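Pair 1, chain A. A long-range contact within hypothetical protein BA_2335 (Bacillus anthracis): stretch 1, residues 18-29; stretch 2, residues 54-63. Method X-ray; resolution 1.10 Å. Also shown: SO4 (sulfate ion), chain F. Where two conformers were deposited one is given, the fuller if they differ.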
# COMPACT_ATOMS: atom_id res chain seq x y z
N LYS A 18 1.22 -5.88 -6.86
CA LYS A 18 1.83 -5.25 -5.71
C LYS A 18 1.12 -3.92 -5.49
O LYS A 18 0.97 -3.13 -6.41
CB LYS A 18 3.32 -5.01 -5.96
CG LYS A 18 4.01 -4.25 -4.81
CD LYS A 18 5.45 -3.92 -5.05
CE LYS A 18 6.29 -5.17 -4.99
NZ LYS A 18 7.74 -4.83 -4.86
N LEU A 19 0.68 -3.68 -4.27
CA LEU A 19 0.11 -2.40 -3.88
C LEU A 19 1.18 -1.60 -3.16
O LEU A 19 1.78 -2.08 -2.20
CB LEU A 19 -1.09 -2.60 -2.97
CG LEU A 19 -1.93 -1.34 -2.72
CD1 LEU A 19 -2.76 -0.96 -3.94
CD2 LEU A 19 -2.79 -1.50 -1.48
N LYS A 20 1.41 -0.37 -3.62
CA LYS A 20 2.38 0.54 -3.04
C LYS A 20 1.62 1.68 -2.37
O LYS A 20 0.90 2.40 -3.04
CB LYS A 20 3.30 1.09 -4.13
CG LYS A 20 4.10 0.02 -4.88
CD LYS A 20 5.10 0.65 -5.86
CE LYS A 20 6.02 -0.37 -6.50
NZ LYS A 20 7.15 0.29 -7.22
N VAL A 21 1.82 1.84 -1.06
CA VAL A 21 1.14 2.85 -0.27
C VAL A 21 2.17 3.92 0.09
O VAL A 21 3.20 3.61 0.68
CB VAL A 21 0.55 2.24 1.02
CG1 VAL A 21 -0.22 3.29 1.81
CG2 VAL A 21 -0.34 1.03 0.69
N THR A 22 1.90 5.16 -0.29
CA THR A 22 2.76 6.28 0.03
C THR A 22 2.08 7.16 1.06
O THR A 22 0.93 7.55 0.89
CB THR A 22 3.07 7.10 -1.23
OG1 THR A 22 3.66 6.26 -2.22
CG2 THR A 22 4.03 8.22 -0.91
N PHE A 23 2.80 7.46 2.13
CA PHE A 23 2.33 8.34 3.19
C PHE A 23 2.91 9.73 2.98
O PHE A 23 4.11 9.87 2.72
CB PHE A 23 2.77 7.80 4.56
CG PHE A 23 2.09 6.50 4.93
CD1 PHE A 23 0.84 6.51 5.51
CD2 PHE A 23 2.67 5.28 4.69
CE1 PHE A 23 0.19 5.33 5.86
CE2 PHE A 23 2.03 4.10 5.03
CZ PHE A 23 0.79 4.13 5.62
N PHE A 24 2.07 10.74 3.12
CA PHE A 24 2.42 12.14 2.88
C PHE A 24 2.19 12.97 4.11
O PHE A 24 1.31 12.69 4.92
CB PHE A 24 1.55 12.72 1.75
CG PHE A 24 1.76 12.09 0.40
CD1 PHE A 24 2.72 12.57 -0.48
CD2 PHE A 24 1.02 10.98 0.01
CE1 PHE A 24 2.91 11.97 -1.71
CE2 PHE A 24 1.22 10.40 -1.23
CZ PHE A 24 2.15 10.91 -2.09
N GLY A 25 2.97 14.05 4.23
CA GLY A 25 2.83 15.00 5.31
C GLY A 25 2.10 16.27 4.88
O GLY A 25 1.52 16.36 3.80
N PRO A 26 2.12 17.28 5.76
CA PRO A 26 1.31 18.49 5.56
C PRO A 26 1.67 19.29 4.33
O PRO A 26 0.83 19.98 3.78
CB PRO A 26 1.57 19.34 6.81
CG PRO A 26 2.73 18.75 7.47
CD PRO A 26 2.81 17.31 7.06
N TYR A 27 2.93 19.19 3.93
CA TYR A 27 3.46 19.92 2.80
C TYR A 27 3.54 19.07 1.56
O TYR A 27 4.34 19.35 0.67
CB TYR A 27 4.86 20.43 3.13
CG TYR A 27 4.91 21.13 4.45
CD1 TYR A 27 4.37 22.39 4.61
CD2 TYR A 27 5.48 20.51 5.55
CE1 TYR A 27 4.41 23.04 5.84
CE2 TYR A 27 5.51 21.14 6.77
CZ TYR A 27 4.99 22.41 6.92
OH TYR A 27 5.05 23.01 8.15
N ASN A 28 2.76 17.98 1.52
CA ASN A 28 2.71 17.10 0.38
C ASN A 28 4.01 16.33 0.16
O ASN A 28 4.22 15.78 -0.90
CB ASN A 28 2.33 17.91 -0.88
CG ASN A 28 1.70 17.09 -1.95
OD1 ASN A 28 0.87 16.23 -1.65
ND2 ASN A 28 2.03 17.39 -3.21
N GLU A 29 4.87 16.30 1.17
CA GLU A 29 6.11 15.58 1.10
C GLU A 29 5.90 14.11 1.39
O GLU A 29 5.03 13.75 2.18
CB GLU A 29 7.13 16.18 2.09
CG GLU A 29 6.97 15.81 3.59
CD GLU A 29 5.91 16.55 4.40
OE1 GLU A 29 5.01 17.18 3.85
OE2 GLU A 29 5.97 16.48 5.65
N TYR A 54 1.04 10.55 9.83
CA TYR A 54 0.84 10.96 8.44
C TYR A 54 -0.36 11.86 8.31
O TYR A 54 -1.24 11.88 9.16
CB TYR A 54 0.68 9.72 7.52
CG TYR A 54 -0.64 9.00 7.69
CD1 TYR A 54 -0.82 8.05 8.68
CD2 TYR A 54 -1.72 9.29 6.87
CE1 TYR A 54 -2.03 7.42 8.84
CE2 TYR A 54 -2.93 8.65 7.02
CZ TYR A 54 -3.09 7.72 8.00
OH TYR A 54 -4.31 7.11 8.16
N THR A 55 -0.41 12.60 7.21
CA THR A 55 -1.52 13.44 6.87
C THR A 55 -2.50 12.75 5.91
O THR A 55 -3.72 12.80 6.13
CB THR A 55 -1.01 14.77 6.31
OG1 THR A 55 -0.18 15.41 7.31
CG2 THR A 55 -2.14 15.67 5.93
N LYS A 56 -1.97 12.13 4.87
CA LYS A 56 -2.81 11.31 3.99
C LYS A 56 -1.93 10.23 3.39
O LYS A 56 -0.71 10.27 3.51
CB LYS A 56 -3.46 12.10 2.85
CG LYS A 56 -2.49 12.58 1.81
CD LYS A 56 -3.20 12.93 0.51
CE LYS A 56 -2.21 13.33 -0.56
NZ LYS A 56 -2.91 13.59 -1.85
N TYR A 57 -2.58 9.23 2.79
CA TYR A 57 -1.87 8.25 1.99
C TYR A 57 -2.51 8.18 0.62
O TYR A 57 -3.66 8.57 0.42
CB TYR A 57 -1.81 6.86 2.66
CG TYR A 57 -3.14 6.17 2.78
CD1 TYR A 57 -3.67 5.50 1.69
CD2 TYR A 57 -3.86 6.18 3.95
CE1 TYR A 57 -4.91 4.89 1.75
CE2 TYR A 57 -5.10 5.55 4.03
CZ TYR A 57 -5.61 4.90 2.92
OH TYR A 57 -6.84 4.28 3.02
N GLU A 58 -1.74 7.67 -0.33
CA GLU A 58 -2.25 7.33 -1.66
C GLU A 58 -1.72 5.94 -2.00
O GLU A 58 -0.75 5.47 -1.43
CB GLU A 58 -1.81 8.33 -2.72
CG GLU A 58 -2.24 9.74 -2.45
CD GLU A 58 -3.73 10.03 -2.63
OE1 GLU A 58 -4.50 9.15 -3.06
OE2 GLU A 58 -4.11 11.18 -2.33
N THR A 59 -2.38 5.28 -2.93
CA THR A 59 -2.01 3.95 -3.36
C THR A 59 -1.79 3.87 -4.85
O THR A 59 -2.39 4.61 -5.64
CB THR A 59 -3.07 2.91 -2.95
OG1 THR A 59 -4.29 3.18 -3.63
CG2 THR A 59 -3.33 2.93 -1.47
N GLU A 60 -0.94 2.93 -5.23
CA GLU A 60 -0.65 2.58 -6.60
C GLU A 60 -0.64 1.06 -6.72
O GLU A 60 -0.17 0.38 -5.82
CB GLU A 60 0.77 3.06 -7.02
CG GLU A 60 0.91 4.54 -7.10
CD GLU A 60 2.35 4.94 -7.25
OE1 GLU A 60 3.11 4.79 -6.25
OE2 GLU A 60 2.73 5.47 -8.32
N VAL A 61 -1.07 0.56 -7.86
CA VAL A 61 -1.03 -0.87 -8.16
C VAL A 61 -0.02 -1.13 -9.25
O VAL A 61 -0.02 -0.43 -10.27
CB VAL A 61 -2.42 -1.36 -8.62
CG1 VAL A 61 -2.36 -2.82 -9.06
CG2 VAL A 61 -3.46 -1.14 -7.55
N ARG A 62 0.82 -2.13 -9.06
CA ARG A 62 1.74 -2.57 -10.08
C ARG A 62 1.57 -4.07 -10.29
O ARG A 62 1.07 -4.76 -9.43
CB ARG A 62 3.16 -2.21 -9.68
CG ARG A 62 3.32 -0.69 -9.51
CD ARG A 62 2.99 0.16 -10.78
NE ARG A 62 3.05 1.58 -10.48
CZ ARG A 62 4.19 2.24 -10.36
NH1 ARG A 62 5.34 1.63 -10.60
NH2 ARG A 62 4.20 3.51 -10.04
N SER A 63 1.99 -4.55 -11.45
CA SER A 63 1.82 -5.93 -11.81
C SER A 63 2.97 -6.79 -11.33
O SER A 63 4.12 -6.37 -11.32
CB SER A 63 1.75 -6.03 -13.33
OG SER A 63 1.57 -7.35 -13.77
S SO4 F . 7.66 3.78 -8.98
O1 SO4 F . 8.02 3.11 -10.23
O2 SO4 F . 7.49 2.77 -7.95
O3 SO4 F . 6.43 4.55 -9.14
O4 SO4 F . 8.74 4.69 -8.60
O HOH W 1 1.97 4.85 -3.73
O HOH W 2 -1.01 14.94 -3.35

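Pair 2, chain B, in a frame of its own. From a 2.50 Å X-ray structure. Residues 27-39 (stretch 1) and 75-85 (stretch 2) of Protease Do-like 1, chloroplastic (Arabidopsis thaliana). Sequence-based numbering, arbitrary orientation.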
# COMPACT_ATOMS: atom_id res chain seq x y z
N THR B 27 -10.86 39.16 -13.77
CA THR B 27 -10.07 38.05 -14.30
C THR B 27 -8.83 38.57 -15.04
O THR B 27 -7.81 37.91 -15.06
CB THR B 27 -10.89 37.10 -15.23
OG1 THR B 27 -10.06 36.00 -15.63
CG2 THR B 27 -11.38 37.80 -16.45
N PRO B 28 -8.92 39.77 -15.64
CA PRO B 28 -7.75 40.32 -16.35
C PRO B 28 -6.56 40.51 -15.43
O PRO B 28 -5.42 40.35 -15.86
CB PRO B 28 -8.28 41.63 -16.91
CG PRO B 28 -9.70 41.30 -17.22
CD PRO B 28 -10.11 40.59 -15.94
N SER B 29 -6.80 40.84 -14.17
CA SER B 29 -5.71 41.02 -13.22
C SER B 29 -5.05 39.72 -12.79
O SER B 29 -4.00 39.74 -12.14
CB SER B 29 -6.21 41.71 -11.95
OG SER B 29 -6.67 43.00 -12.22
N VAL B 30 -5.64 38.59 -13.13
CA VAL B 30 -5.06 37.32 -12.68
C VAL B 30 -4.11 36.76 -13.72
O VAL B 30 -4.34 36.94 -14.90
CB VAL B 30 -6.21 36.28 -12.29
CG1 VAL B 30 -5.64 34.93 -11.95
CG2 VAL B 30 -6.98 36.80 -11.06
N VAL B 31 -3.05 36.09 -13.27
CA VAL B 31 -2.06 35.51 -14.17
C VAL B 31 -1.73 34.05 -13.84
O VAL B 31 -1.97 33.60 -12.70
CB VAL B 31 -0.72 36.32 -14.14
CG1 VAL B 31 -1.02 37.81 -14.32
CG2 VAL B 31 0.06 36.05 -12.83
N TYR B 32 -1.17 33.33 -14.83
CA TYR B 32 -0.77 31.94 -14.67
C TYR B 32 0.77 31.95 -14.49
O TYR B 32 1.47 32.67 -15.17
CB TYR B 32 -1.19 31.17 -15.93
CG TYR B 32 -1.17 29.64 -15.82
CD1 TYR B 32 -2.33 28.88 -16.11
CD2 TYR B 32 0.00 28.94 -15.50
CE1 TYR B 32 -2.31 27.47 -16.09
CE2 TYR B 32 0.04 27.53 -15.47
CZ TYR B 32 -1.12 26.80 -15.77
OH TYR B 32 -1.08 25.41 -15.72
N ILE B 33 1.31 31.16 -13.56
CA ILE B 33 2.75 31.14 -13.32
C ILE B 33 3.39 29.77 -13.59
O ILE B 33 2.98 28.78 -13.02
CB ILE B 33 3.05 31.53 -11.84
CG1 ILE B 33 2.82 33.04 -11.65
CG2 ILE B 33 4.48 31.08 -11.43
CD1 ILE B 33 3.10 33.54 -10.21
N THR B 34 4.41 29.70 -14.45
CA THR B 34 5.04 28.39 -14.67
C THR B 34 6.47 28.23 -14.15
O THR B 34 7.38 28.95 -14.53
CB THR B 34 5.08 27.97 -16.13
OG1 THR B 34 3.98 28.56 -16.83
CG2 THR B 34 5.00 26.43 -16.22
N ASN B 35 6.62 27.22 -13.29
CA ASN B 35 7.85 26.84 -12.61
C ASN B 35 8.62 25.82 -13.47
O ASN B 35 8.45 24.62 -13.26
CB ASN B 35 7.45 26.20 -11.27
CG ASN B 35 8.62 25.91 -10.34
OD1 ASN B 35 9.61 25.28 -10.74
ND2 ASN B 35 8.51 26.35 -9.08
N LEU B 36 9.44 26.26 -14.43
CA LEU B 36 10.19 25.32 -15.29
C LEU B 36 11.43 24.73 -14.63
O LEU B 36 12.27 25.47 -14.12
CB LEU B 36 10.62 26.00 -16.59
CG LEU B 36 9.56 26.44 -17.59
CD1 LEU B 36 8.47 27.24 -16.88
CD2 LEU B 36 10.23 27.26 -18.70
N ALA B 37 11.56 23.41 -14.65
CA ALA B 37 12.73 22.76 -14.06
C ALA B 37 13.62 22.18 -15.15
O ALA B 37 13.19 21.92 -16.28
CB ALA B 37 12.32 21.67 -13.07
N VAL B 38 14.88 21.98 -14.79
CA VAL B 38 15.85 21.47 -15.74
C VAL B 38 15.80 19.96 -15.86
O VAL B 38 15.85 19.23 -14.87
CB VAL B 38 17.28 21.89 -15.33
CG1 VAL B 38 18.28 21.29 -16.29
CG2 VAL B 38 17.40 23.41 -15.33
N ARG B 39 15.69 19.48 -17.10
CA ARG B 39 15.66 18.06 -17.37
C ARG B 39 16.63 17.76 -18.53
O ARG B 39 16.89 18.62 -19.36
CB ARG B 39 14.23 17.62 -17.71
CG ARG B 39 13.24 17.75 -16.54
CD ARG B 39 13.51 16.71 -15.43
NE ARG B 39 12.55 16.80 -14.32
CZ ARG B 39 12.62 17.66 -13.31
NH1 ARG B 39 13.61 18.54 -13.25
NH2 ARG B 39 11.70 17.66 -12.35
N GLY B 75 12.35 26.93 -5.84
CA GLY B 75 13.05 26.01 -6.74
C GLY B 75 12.94 26.10 -8.25
O GLY B 75 13.25 25.13 -8.94
N ALA B 76 12.53 27.24 -8.80
CA ALA B 76 12.41 27.35 -10.25
C ALA B 76 13.67 27.86 -10.98
O ALA B 76 14.06 29.03 -10.83
CB ALA B 76 11.24 28.25 -10.59
N SER B 77 14.30 26.99 -11.78
CA SER B 77 15.47 27.44 -12.52
C SER B 77 15.02 28.66 -13.34
O SER B 77 15.79 29.60 -13.56
CB SER B 77 16.04 26.32 -13.40
OG SER B 77 15.08 25.78 -14.27
N ASP B 78 13.76 28.67 -13.76
CA ASP B 78 13.20 29.78 -14.52
C ASP B 78 11.69 29.76 -14.30
O ASP B 78 11.11 28.70 -14.06
CB ASP B 78 13.49 29.65 -16.02
CG ASP B 78 12.97 30.84 -16.84
OD1 ASP B 78 12.94 30.73 -18.09
OD2 ASP B 78 12.59 31.88 -16.25
N LEU B 79 11.07 30.93 -14.35
CA LEU B 79 9.64 31.04 -14.17
C LEU B 79 9.11 32.04 -15.14
O LEU B 79 9.77 33.03 -15.44
CB LEU B 79 9.28 31.40 -12.72
CG LEU B 79 10.14 32.37 -11.94
CD1 LEU B 79 9.68 33.80 -12.22
CD2 LEU B 79 10.05 32.07 -10.44
N ARG B 80 7.93 31.74 -15.66
CA ARG B 80 7.26 32.57 -16.65
C ARG B 80 5.82 32.84 -16.24
O ARG B 80 5.12 31.93 -15.79
CB ARG B 80 7.26 31.85 -18.00
CG ARG B 80 8.54 31.06 -18.30
CD ARG B 80 8.52 30.38 -19.69
NE ARG B 80 8.19 31.29 -20.80
CZ ARG B 80 8.67 32.54 -20.92
NH1 ARG B 80 9.48 33.04 -20.00
NH2 ARG B 80 8.33 33.28 -21.98
N VAL B 81 5.38 34.08 -16.40
CA VAL B 81 4.00 34.39 -16.08
C VAL B 81 3.20 34.57 -17.37
O VAL B 81 3.66 35.24 -18.29
CB VAL B 81 3.85 35.70 -15.23
CG1 VAL B 81 4.63 35.60 -13.94
CG2 VAL B 81 4.32 36.88 -16.02
N THR B 82 2.03 33.95 -17.48
CA THR B 82 1.19 34.12 -18.66
C THR B 82 0.07 35.06 -18.26
O THR B 82 -0.56 34.88 -17.22
CB THR B 82 0.53 32.83 -19.13
OG1 THR B 82 1.52 31.84 -19.41
CG2 THR B 82 -0.26 33.10 -20.39
N LEU B 83 -0.18 36.06 -19.08
CA LEU B 83 -1.23 37.00 -18.76
C LEU B 83 -2.54 36.57 -19.39
O LEU B 83 -2.58 35.60 -20.17
CB LEU B 83 -0.82 38.40 -19.24
CG LEU B 83 -0.09 39.27 -18.20
CD1 LEU B 83 0.95 38.44 -17.46
CD2 LEU B 83 0.56 40.45 -18.89
N ALA B 84 -3.61 37.28 -19.05
CA ALA B 84 -4.95 37.02 -19.53
C ALA B 84 -4.96 36.59 -20.99
O ALA B 84 -5.31 35.46 -21.29
CB ALA B 84 -5.82 38.26 -19.34
N ASP B 85 -4.55 37.50 -21.88
CA ASP B 85 -4.51 37.26 -23.34
C ASP B 85 -3.59 36.15 -23.83
O ASP B 85 -3.48 35.93 -25.02
CB ASP B 85 -4.08 38.53 -24.06
CG ASP B 85 -2.73 39.03 -23.59
OD1 ASP B 85 -1.83 38.20 -23.36
OD2 ASP B 85 -2.56 40.27 -23.46
O HOH W 3 -3.48 38.68 -16.97

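Both pairs are two antiparallel strands lying side by side in a sheet, their N-to-C directions 156° apart and their axes 4.6 Å (pair 1) and 4.5 Å (pair 2) apart at closest approach; 14 central residues superpose with an RMSD of 0.5 Å. The common register matches Lys20(A)–Glu60(A) with Tyr32(B)–Thr82(B), Val21(A)–Thr59(A) with Ile33(B)–Val81(B), Thr22(A)–Glu58(A) with Thr34(B)–Arg80(B), Phe23(A)–Tyr57(A) with Asn35(B)–Leu79(B), and Phe24(A)–Lys56(A) with Leu36(B)–Asp78(B). Hydrogen-bonded and non-hydrogen-bonded pairs alternate identically. At the centre, Thr22(A) N donates to Glu58(A) O (2.9 Å) and Glu58(A) N to Thr22(A) O (2.9 Å); in pair 2, Thr34(B) N donates to Arg80(B) O (2.7 Å) and Arg80(B) N to Thr34(B) O (3.1 Å). Between such rungs the CA atoms approach carbonyls, as Tyr57(A) CA does Thr22(A) O (3.1 Å) and Leu79(B) CA does Thr34(B) O (3.1 Å).

On the face carrying Val21(A) and Ile33(B), aliphatic groups fill similar space: Leu19(A) CD1 meets Val61(A) CG2 at 3.7 Å, and at the matching positions Val31(B) CG1 meets Leu83(B) CD1 at 3.8 Å. The next rung differs. Thr59(A) faces Val21(A), with CG2 to CG2 at 4.1 Å, whereas Val81(B) makes an apolar contact with Ile33(B), CG1 to CG1 at 3.9 Å. Farther along, the Phe23(A) ring turns its edge to the face of Tyr54(A), centroids 5.2 Å apart and planes at 62°. Asn35(B) and Ala76(B) occupy these positions without rings; Asn35(B) OD1 lies 3.4 Å from Ala76(B) CB.

The opposite face starts from the same threonine, Thr22(A) or Thr34(B), but its neighbours diverge. Phe24(A) and Leu36(B) both extend diagonally past their direct partners: Phe24(A) CE2 is 3.7 Å from Glu58(A) CG, and Leu36(B) CD2 is 3.7 Å from Arg80(B) CD, so the aliphatic part of a charged side chain supplies the apolar surface in each. In pair 1, Glu58(A) OE2 also forms a salt bridge with Lys56(A) NZ (2.7 Å). One water accepts from Thr22(A) OG1 (2.7 Å) and donates to Glu60(A) OE1 (2.8 Å) and Lys20(A) O (2.8 Å). The like charges of Lys20(A) and Arg62(A), NZ to NH1 4.1 Å, share a sulfate, probably from the crystallisation liquor: Lys20(A) NZ bonds its O2 (2.6 Å) and Arg62(A) NH2 its O3 (2.6 Å). At Lys20(A)'s counterpart, Tyr32(B) packs CB to CB with Thr82(B) at 4.0 Å.

The ends part from the common pattern. Thr55(A) N donates to Phe24(A) O (2.9 Å), while the hydroxyl of the matching Ser77(B) approaches the corresponding carbonyl, OG to Leu36(B) O 2.8 Å. At the other end, Arg62(A) N donates directly to Lys18(A) O (2.8 Å), but in pair 2 a water spans the gap, accepting from Ala84(B) N (2.5 Å) and donating to Val30(B) O (2.8 Å).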